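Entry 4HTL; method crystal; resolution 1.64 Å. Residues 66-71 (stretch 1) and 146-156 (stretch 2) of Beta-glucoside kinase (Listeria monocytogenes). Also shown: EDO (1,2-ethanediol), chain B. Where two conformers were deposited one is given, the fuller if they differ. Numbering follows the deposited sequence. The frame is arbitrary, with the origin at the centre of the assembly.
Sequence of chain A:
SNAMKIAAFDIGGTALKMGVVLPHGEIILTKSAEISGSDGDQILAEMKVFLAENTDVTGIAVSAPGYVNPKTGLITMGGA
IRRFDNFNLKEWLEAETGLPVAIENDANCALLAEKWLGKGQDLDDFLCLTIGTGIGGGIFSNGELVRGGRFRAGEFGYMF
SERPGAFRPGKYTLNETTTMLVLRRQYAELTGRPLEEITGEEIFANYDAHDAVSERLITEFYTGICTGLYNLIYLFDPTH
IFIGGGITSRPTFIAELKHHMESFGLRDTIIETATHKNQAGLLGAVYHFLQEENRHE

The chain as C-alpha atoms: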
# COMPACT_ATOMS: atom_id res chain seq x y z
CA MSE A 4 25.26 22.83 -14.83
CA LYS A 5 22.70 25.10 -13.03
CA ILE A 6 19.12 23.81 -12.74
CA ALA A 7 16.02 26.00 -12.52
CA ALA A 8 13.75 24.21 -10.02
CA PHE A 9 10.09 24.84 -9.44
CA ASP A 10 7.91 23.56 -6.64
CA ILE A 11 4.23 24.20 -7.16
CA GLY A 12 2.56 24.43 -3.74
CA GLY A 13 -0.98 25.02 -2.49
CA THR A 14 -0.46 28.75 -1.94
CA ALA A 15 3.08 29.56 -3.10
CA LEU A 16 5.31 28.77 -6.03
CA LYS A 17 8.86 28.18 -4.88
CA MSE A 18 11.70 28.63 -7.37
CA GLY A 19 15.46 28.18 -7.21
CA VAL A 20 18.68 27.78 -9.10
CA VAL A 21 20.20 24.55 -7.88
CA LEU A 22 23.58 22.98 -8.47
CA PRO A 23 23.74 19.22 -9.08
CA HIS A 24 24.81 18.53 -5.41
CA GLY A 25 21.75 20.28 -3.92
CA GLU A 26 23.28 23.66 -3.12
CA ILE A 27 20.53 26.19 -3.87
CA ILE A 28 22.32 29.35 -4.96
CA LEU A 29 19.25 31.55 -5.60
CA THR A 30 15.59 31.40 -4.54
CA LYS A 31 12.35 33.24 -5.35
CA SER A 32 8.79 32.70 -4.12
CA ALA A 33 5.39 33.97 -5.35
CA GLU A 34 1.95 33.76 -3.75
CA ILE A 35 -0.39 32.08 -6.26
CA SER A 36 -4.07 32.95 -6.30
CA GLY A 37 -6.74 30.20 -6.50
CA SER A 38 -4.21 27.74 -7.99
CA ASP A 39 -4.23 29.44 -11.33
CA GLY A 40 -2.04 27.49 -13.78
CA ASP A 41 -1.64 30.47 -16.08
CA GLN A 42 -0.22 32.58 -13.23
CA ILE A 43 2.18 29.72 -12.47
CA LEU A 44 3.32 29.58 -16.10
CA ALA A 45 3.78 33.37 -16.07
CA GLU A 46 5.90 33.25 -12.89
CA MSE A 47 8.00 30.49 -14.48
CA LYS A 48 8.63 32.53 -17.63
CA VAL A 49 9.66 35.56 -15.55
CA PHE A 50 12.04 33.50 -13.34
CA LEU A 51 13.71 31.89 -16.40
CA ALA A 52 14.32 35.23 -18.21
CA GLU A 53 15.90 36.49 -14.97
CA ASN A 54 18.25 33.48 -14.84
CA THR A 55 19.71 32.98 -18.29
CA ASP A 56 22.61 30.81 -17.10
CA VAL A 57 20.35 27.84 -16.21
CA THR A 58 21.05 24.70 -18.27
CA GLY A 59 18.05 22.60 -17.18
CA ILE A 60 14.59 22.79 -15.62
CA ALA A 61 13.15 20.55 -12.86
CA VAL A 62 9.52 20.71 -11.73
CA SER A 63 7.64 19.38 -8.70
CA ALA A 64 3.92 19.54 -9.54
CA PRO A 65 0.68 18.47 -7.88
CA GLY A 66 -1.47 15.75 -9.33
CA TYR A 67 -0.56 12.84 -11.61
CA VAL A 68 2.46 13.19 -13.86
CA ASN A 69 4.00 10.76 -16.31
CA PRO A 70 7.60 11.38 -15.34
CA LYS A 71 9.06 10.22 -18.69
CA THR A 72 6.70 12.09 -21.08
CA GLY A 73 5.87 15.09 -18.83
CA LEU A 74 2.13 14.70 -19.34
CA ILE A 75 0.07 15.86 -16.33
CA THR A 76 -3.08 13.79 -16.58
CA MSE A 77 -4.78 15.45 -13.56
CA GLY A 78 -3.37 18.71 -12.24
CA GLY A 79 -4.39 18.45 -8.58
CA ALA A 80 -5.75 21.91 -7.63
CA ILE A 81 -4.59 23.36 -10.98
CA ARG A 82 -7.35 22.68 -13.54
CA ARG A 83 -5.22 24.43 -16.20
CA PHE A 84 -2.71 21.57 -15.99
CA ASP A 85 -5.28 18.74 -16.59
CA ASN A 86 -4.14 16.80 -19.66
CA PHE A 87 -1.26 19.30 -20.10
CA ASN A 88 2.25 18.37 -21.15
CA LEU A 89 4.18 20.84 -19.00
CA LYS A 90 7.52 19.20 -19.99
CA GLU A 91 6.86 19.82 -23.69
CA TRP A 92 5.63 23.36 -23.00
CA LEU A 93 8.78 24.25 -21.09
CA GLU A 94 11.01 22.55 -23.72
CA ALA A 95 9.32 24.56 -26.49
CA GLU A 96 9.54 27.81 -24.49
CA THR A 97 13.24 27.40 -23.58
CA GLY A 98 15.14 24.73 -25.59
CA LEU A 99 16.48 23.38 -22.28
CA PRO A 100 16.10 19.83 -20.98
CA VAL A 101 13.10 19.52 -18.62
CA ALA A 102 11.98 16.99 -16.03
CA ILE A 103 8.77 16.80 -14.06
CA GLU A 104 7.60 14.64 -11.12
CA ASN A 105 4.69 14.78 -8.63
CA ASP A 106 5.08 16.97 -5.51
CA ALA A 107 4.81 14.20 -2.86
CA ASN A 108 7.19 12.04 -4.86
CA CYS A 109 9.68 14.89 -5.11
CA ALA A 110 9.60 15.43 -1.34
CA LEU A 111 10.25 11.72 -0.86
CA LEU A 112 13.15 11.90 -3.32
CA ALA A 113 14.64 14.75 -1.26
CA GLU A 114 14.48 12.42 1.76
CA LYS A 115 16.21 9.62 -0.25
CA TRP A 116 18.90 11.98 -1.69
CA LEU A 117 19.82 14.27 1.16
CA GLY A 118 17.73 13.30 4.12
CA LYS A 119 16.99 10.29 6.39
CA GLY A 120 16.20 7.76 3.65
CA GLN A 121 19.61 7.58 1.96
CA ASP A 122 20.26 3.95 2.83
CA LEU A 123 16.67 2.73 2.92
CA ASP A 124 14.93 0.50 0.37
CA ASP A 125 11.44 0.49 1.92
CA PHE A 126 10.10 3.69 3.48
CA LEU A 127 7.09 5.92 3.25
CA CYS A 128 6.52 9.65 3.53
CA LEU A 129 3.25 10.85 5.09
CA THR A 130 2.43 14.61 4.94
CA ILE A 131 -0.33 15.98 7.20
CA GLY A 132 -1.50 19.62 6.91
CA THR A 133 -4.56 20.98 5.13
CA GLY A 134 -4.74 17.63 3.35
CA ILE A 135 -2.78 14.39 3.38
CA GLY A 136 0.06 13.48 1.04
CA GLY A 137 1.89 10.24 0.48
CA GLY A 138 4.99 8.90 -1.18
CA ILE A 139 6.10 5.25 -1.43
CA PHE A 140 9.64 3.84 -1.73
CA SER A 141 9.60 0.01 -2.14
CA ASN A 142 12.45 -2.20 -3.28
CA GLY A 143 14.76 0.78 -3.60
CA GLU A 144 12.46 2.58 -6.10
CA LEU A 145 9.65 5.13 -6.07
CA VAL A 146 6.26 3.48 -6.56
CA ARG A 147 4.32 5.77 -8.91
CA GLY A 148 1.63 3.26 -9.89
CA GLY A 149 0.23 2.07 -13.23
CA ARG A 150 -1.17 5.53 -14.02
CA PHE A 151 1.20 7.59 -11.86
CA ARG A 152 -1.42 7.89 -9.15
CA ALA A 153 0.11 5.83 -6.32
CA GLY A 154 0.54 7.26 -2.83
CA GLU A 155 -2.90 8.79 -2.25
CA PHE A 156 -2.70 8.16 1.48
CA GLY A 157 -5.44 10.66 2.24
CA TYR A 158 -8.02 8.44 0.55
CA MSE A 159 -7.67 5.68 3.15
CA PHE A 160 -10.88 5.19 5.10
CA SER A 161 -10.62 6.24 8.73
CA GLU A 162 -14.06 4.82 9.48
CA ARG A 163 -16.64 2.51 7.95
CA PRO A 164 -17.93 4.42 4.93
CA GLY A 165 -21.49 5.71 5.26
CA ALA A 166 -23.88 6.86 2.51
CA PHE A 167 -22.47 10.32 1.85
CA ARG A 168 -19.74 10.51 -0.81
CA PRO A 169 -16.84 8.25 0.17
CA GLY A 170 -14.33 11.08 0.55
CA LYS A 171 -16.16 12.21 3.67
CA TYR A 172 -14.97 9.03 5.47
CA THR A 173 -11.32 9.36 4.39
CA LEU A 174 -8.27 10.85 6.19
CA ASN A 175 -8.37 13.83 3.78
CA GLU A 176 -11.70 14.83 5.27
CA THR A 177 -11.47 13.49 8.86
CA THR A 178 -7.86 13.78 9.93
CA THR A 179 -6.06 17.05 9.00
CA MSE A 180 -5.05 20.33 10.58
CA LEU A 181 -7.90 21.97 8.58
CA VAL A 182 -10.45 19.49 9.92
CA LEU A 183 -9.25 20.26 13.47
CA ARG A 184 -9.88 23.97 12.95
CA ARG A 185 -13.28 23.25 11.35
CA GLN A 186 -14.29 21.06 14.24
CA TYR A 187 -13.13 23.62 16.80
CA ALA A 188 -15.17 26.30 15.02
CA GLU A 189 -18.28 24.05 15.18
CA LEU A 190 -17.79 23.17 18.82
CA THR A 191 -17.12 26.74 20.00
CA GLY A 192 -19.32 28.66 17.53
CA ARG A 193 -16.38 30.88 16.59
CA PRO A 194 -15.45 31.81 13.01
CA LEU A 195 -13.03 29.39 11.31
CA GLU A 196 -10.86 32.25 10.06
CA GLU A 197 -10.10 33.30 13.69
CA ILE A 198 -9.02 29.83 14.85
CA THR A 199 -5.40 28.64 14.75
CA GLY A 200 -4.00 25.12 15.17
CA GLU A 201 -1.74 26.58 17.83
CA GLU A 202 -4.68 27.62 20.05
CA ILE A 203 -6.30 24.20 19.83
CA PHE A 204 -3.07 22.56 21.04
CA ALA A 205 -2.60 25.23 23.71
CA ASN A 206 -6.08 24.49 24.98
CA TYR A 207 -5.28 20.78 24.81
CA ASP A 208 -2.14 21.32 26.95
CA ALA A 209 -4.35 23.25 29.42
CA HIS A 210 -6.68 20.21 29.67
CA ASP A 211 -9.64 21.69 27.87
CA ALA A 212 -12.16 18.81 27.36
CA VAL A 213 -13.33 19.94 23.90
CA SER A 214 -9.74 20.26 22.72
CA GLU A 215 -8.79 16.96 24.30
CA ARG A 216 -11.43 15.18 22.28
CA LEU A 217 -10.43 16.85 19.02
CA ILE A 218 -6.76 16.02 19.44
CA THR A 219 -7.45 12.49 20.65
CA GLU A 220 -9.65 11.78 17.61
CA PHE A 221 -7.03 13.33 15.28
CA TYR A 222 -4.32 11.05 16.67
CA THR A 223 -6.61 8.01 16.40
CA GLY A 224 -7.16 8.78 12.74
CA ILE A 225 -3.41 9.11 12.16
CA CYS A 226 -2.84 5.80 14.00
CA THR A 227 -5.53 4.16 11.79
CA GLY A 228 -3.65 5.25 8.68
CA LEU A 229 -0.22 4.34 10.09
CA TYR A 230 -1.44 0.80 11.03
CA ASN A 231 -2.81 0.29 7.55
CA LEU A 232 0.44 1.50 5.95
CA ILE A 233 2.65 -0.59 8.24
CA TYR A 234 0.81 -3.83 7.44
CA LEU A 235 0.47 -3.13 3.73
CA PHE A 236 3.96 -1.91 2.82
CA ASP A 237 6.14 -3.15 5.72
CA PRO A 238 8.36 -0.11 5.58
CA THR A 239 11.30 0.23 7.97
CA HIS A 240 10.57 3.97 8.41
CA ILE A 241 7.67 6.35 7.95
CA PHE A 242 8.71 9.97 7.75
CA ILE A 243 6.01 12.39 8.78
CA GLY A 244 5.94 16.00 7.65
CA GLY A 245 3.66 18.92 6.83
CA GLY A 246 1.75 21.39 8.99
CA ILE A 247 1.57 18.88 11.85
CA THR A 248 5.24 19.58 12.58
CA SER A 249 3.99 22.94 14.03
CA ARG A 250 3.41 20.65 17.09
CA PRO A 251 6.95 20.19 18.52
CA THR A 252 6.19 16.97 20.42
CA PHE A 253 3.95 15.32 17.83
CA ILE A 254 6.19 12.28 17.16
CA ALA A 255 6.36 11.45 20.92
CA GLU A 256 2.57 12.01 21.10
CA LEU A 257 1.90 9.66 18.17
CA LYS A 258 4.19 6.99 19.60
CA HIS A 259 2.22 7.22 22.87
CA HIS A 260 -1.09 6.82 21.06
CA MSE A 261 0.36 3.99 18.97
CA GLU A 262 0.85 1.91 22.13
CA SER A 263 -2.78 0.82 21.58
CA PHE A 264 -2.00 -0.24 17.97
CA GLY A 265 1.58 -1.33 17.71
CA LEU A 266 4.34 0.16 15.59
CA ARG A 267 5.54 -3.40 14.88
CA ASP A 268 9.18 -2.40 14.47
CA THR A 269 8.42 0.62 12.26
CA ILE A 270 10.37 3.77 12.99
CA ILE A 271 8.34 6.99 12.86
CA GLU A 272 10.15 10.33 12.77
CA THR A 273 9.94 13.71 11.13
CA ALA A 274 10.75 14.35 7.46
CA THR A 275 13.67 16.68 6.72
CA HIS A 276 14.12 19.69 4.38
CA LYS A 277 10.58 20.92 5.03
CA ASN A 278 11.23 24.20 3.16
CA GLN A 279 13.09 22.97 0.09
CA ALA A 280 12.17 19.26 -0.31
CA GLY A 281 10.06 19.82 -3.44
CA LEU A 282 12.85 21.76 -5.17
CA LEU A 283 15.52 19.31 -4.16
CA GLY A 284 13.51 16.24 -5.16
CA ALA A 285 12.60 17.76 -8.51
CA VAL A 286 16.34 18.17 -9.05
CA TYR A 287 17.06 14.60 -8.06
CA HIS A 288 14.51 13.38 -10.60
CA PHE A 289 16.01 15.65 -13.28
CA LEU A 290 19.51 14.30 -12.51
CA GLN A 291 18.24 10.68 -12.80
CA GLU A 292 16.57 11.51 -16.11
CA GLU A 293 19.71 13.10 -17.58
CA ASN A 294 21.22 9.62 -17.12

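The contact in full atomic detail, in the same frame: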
# COMPACT_ATOMS: atom_id res chain seq x y z
N GLY A 66 -0.63 16.56 -8.47
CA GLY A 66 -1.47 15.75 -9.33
C GLY A 66 -0.70 14.53 -9.85
O GLY A 66 0.21 14.03 -9.17
N TYR A 67 -1.06 14.08 -11.06
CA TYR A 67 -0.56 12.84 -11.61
C TYR A 67 0.23 13.19 -12.85
O TYR A 67 -0.30 13.85 -13.78
CB TYR A 67 -1.74 11.90 -11.93
CG TYR A 67 -2.69 11.66 -10.76
CD1 TYR A 67 -2.22 11.50 -9.46
CD2 TYR A 67 -4.06 11.49 -10.98
CE1 TYR A 67 -3.09 11.26 -8.41
CE2 TYR A 67 -4.93 11.27 -9.94
CZ TYR A 67 -4.45 11.12 -8.67
OH TYR A 67 -5.31 10.90 -7.62
N VAL A 68 1.50 12.83 -12.83
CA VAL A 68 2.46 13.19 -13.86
C VAL A 68 3.17 11.96 -14.37
O VAL A 68 3.72 11.20 -13.56
CB VAL A 68 3.57 14.12 -13.27
CG1 VAL A 68 4.65 14.39 -14.31
CG2 VAL A 68 2.98 15.42 -12.76
N ASN A 69 3.17 11.76 -15.68
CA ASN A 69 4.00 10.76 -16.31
C ASN A 69 5.41 11.34 -16.32
O ASN A 69 5.67 12.33 -17.00
CB ASN A 69 3.50 10.44 -17.71
CG ASN A 69 4.35 9.41 -18.42
OD1 ASN A 69 5.56 9.33 -18.21
ND2 ASN A 69 3.71 8.61 -19.30
N PRO A 70 6.31 10.76 -15.53
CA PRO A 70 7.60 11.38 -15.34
C PRO A 70 8.52 11.25 -16.54
O PRO A 70 9.50 11.95 -16.60
CB PRO A 70 8.16 10.62 -14.15
CG PRO A 70 7.55 9.26 -14.26
CD PRO A 70 6.18 9.47 -14.83
N LYS A 71 8.23 10.35 -17.49
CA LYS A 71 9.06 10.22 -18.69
C LYS A 71 8.59 11.17 -19.81
O LYS A 71 9.41 11.81 -20.46
CB LYS A 71 9.09 8.76 -19.20
CG LYS A 71 9.91 7.82 -18.30
CD LYS A 71 10.20 6.46 -18.94
CE LYS A 71 11.05 5.57 -18.02
NZ LYS A 71 10.93 4.10 -18.31
N VAL A 146 7.42 4.15 -6.01
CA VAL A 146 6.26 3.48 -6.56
C VAL A 146 5.30 4.57 -7.02
O VAL A 146 4.68 5.25 -6.24
CB VAL A 146 5.58 2.55 -5.54
CG1 VAL A 146 4.26 2.01 -6.12
CG2 VAL A 146 6.53 1.44 -5.06
N ARG A 147 5.18 4.72 -8.33
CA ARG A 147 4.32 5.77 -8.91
C ARG A 147 2.93 5.26 -9.27
O ARG A 147 2.02 6.04 -9.41
CB ARG A 147 4.96 6.37 -10.14
CG ARG A 147 6.30 7.01 -9.88
CD ARG A 147 6.85 7.64 -11.13
NE ARG A 147 8.21 8.09 -11.00
CZ ARG A 147 9.27 7.28 -11.06
NH1 ARG A 147 9.11 5.97 -11.22
NH2 ARG A 147 10.47 7.78 -10.96
N GLY A 148 2.83 3.94 -9.49
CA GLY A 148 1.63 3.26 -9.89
C GLY A 148 1.45 3.13 -11.41
O GLY A 148 2.19 3.72 -12.20
N GLY A 149 0.47 2.33 -11.82
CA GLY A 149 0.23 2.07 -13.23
C GLY A 149 -0.17 3.31 -14.06
O GLY A 149 0.04 3.34 -15.29
N ARG A 150 -0.78 4.29 -13.40
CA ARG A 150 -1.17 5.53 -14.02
C ARG A 150 -0.62 6.73 -13.27
O ARG A 150 -1.12 7.84 -13.41
CB ARG A 150 -2.69 5.61 -14.20
CG ARG A 150 -3.31 4.56 -15.12
CD ARG A 150 -4.84 4.71 -15.08
NE ARG A 150 -5.52 3.95 -16.11
CZ ARG A 150 -5.79 2.63 -16.03
NH1 ARG A 150 -5.46 1.90 -14.96
NH2 ARG A 150 -6.40 2.04 -17.03
N PHE A 151 0.48 6.50 -12.52
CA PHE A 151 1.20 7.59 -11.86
C PHE A 151 0.38 8.23 -10.75
O PHE A 151 0.58 9.42 -10.41
CB PHE A 151 1.67 8.63 -12.89
CG PHE A 151 2.31 8.00 -14.07
CD1 PHE A 151 3.52 7.35 -13.92
CD2 PHE A 151 1.68 7.96 -15.30
CE1 PHE A 151 4.12 6.72 -14.98
CE2 PHE A 151 2.27 7.30 -16.36
CZ PHE A 151 3.48 6.67 -16.19
N ARG A 152 -0.52 7.43 -10.19
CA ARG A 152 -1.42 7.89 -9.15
C ARG A 152 -1.08 7.41 -7.74
O ARG A 152 -1.76 7.83 -6.77
CB ARG A 152 -2.86 7.52 -9.48
CG ARG A 152 -3.32 7.95 -10.86
CD ARG A 152 -4.76 7.73 -11.17
NE ARG A 152 -5.05 6.31 -11.24
CZ ARG A 152 -6.13 5.78 -11.79
NH1 ARG A 152 -7.04 6.54 -12.38
NH2 ARG A 152 -6.28 4.47 -11.78
N ALA A 153 -0.13 6.50 -7.61
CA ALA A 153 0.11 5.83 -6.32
C ALA A 153 0.48 6.83 -5.22
O ALA A 153 0.98 7.93 -5.48
CB ALA A 153 1.18 4.77 -6.45
N GLY A 154 0.17 6.47 -3.98
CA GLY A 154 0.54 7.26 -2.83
C GLY A 154 -0.53 8.21 -2.30
O GLY A 154 -0.23 9.12 -1.53
N GLU A 155 -1.76 8.00 -2.70
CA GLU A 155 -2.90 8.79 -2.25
C GLU A 155 -3.37 8.37 -0.86
O GLU A 155 -4.51 7.88 -0.65
CB GLU A 155 -4.05 8.75 -3.28
CG GLU A 155 -3.87 9.59 -4.51
CD GLU A 155 -4.13 11.10 -4.28
OE1 GLU A 155 -4.05 11.59 -3.13
OE2 GLU A 155 -4.49 11.79 -5.28
N PHE A 156 -2.51 8.63 0.10
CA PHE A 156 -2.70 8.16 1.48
C PHE A 156 -3.93 8.79 2.13
O PHE A 156 -4.55 8.17 2.97
CB PHE A 156 -1.49 8.42 2.37
CG PHE A 156 -0.22 7.68 2.02
CD1 PHE A 156 -0.16 6.66 1.06
CD2 PHE A 156 0.91 7.95 2.77
CE1 PHE A 156 1.05 6.01 0.80
CE2 PHE A 156 2.12 7.31 2.52
CZ PHE A 156 2.19 6.31 1.55
C1 EDO B . -7.39 6.09 -19.18
O1 EDO B . -7.01 6.26 -17.80
C2 EDO B . -6.72 4.82 -19.73
O2 EDO B . -7.44 3.61 -19.36
O HOH W 1 2.33 11.25 -10.39

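Two segments far apart in sequence meet here with no direct backbone hydrogen bond between them: a short strand, Y67 to V68, lies against an irregular loop, closest in CA terms at Y67 and F151. The loop first contributes R147, whose NE sits 3.5 Å from P70 CG, so the aliphatic proline covers part of a polar side chain that is hydrogen-bonded elsewhere in the structure. R147 also steadies the loop, its O accepting from A153 N at 2.8 Å.

Within that span a type I turn from G148 to F151, closed by a weak bond from F151 N to G148 O (3.3 Å), delivers F151 to the strand. R150 points sideways and hydrogen-bonds ethanediol through NE and NH2. F151 points toward stretch 1: N69 CA lies over its ring face, 3.8 Å from the centroid, a CH-pi contact, while P70 CD reaches F151 CE1 at 3.4 Å. A water links the backbones, accepting from V68 N (3.0 Å) and donating to F151 O (2.5 Å).

R152 then lays its methylene CG over the face of Y67, 3.6 Å from the ring centroid, its guanidinium being engaged elsewhere. Finally, E155 OE2 approaches the ring edge and accepts a short hydrogen bond from Y67 OH, 2.6 Å. The tyrosine thus uses its face for carbon and its hydroxyl for carboxylate.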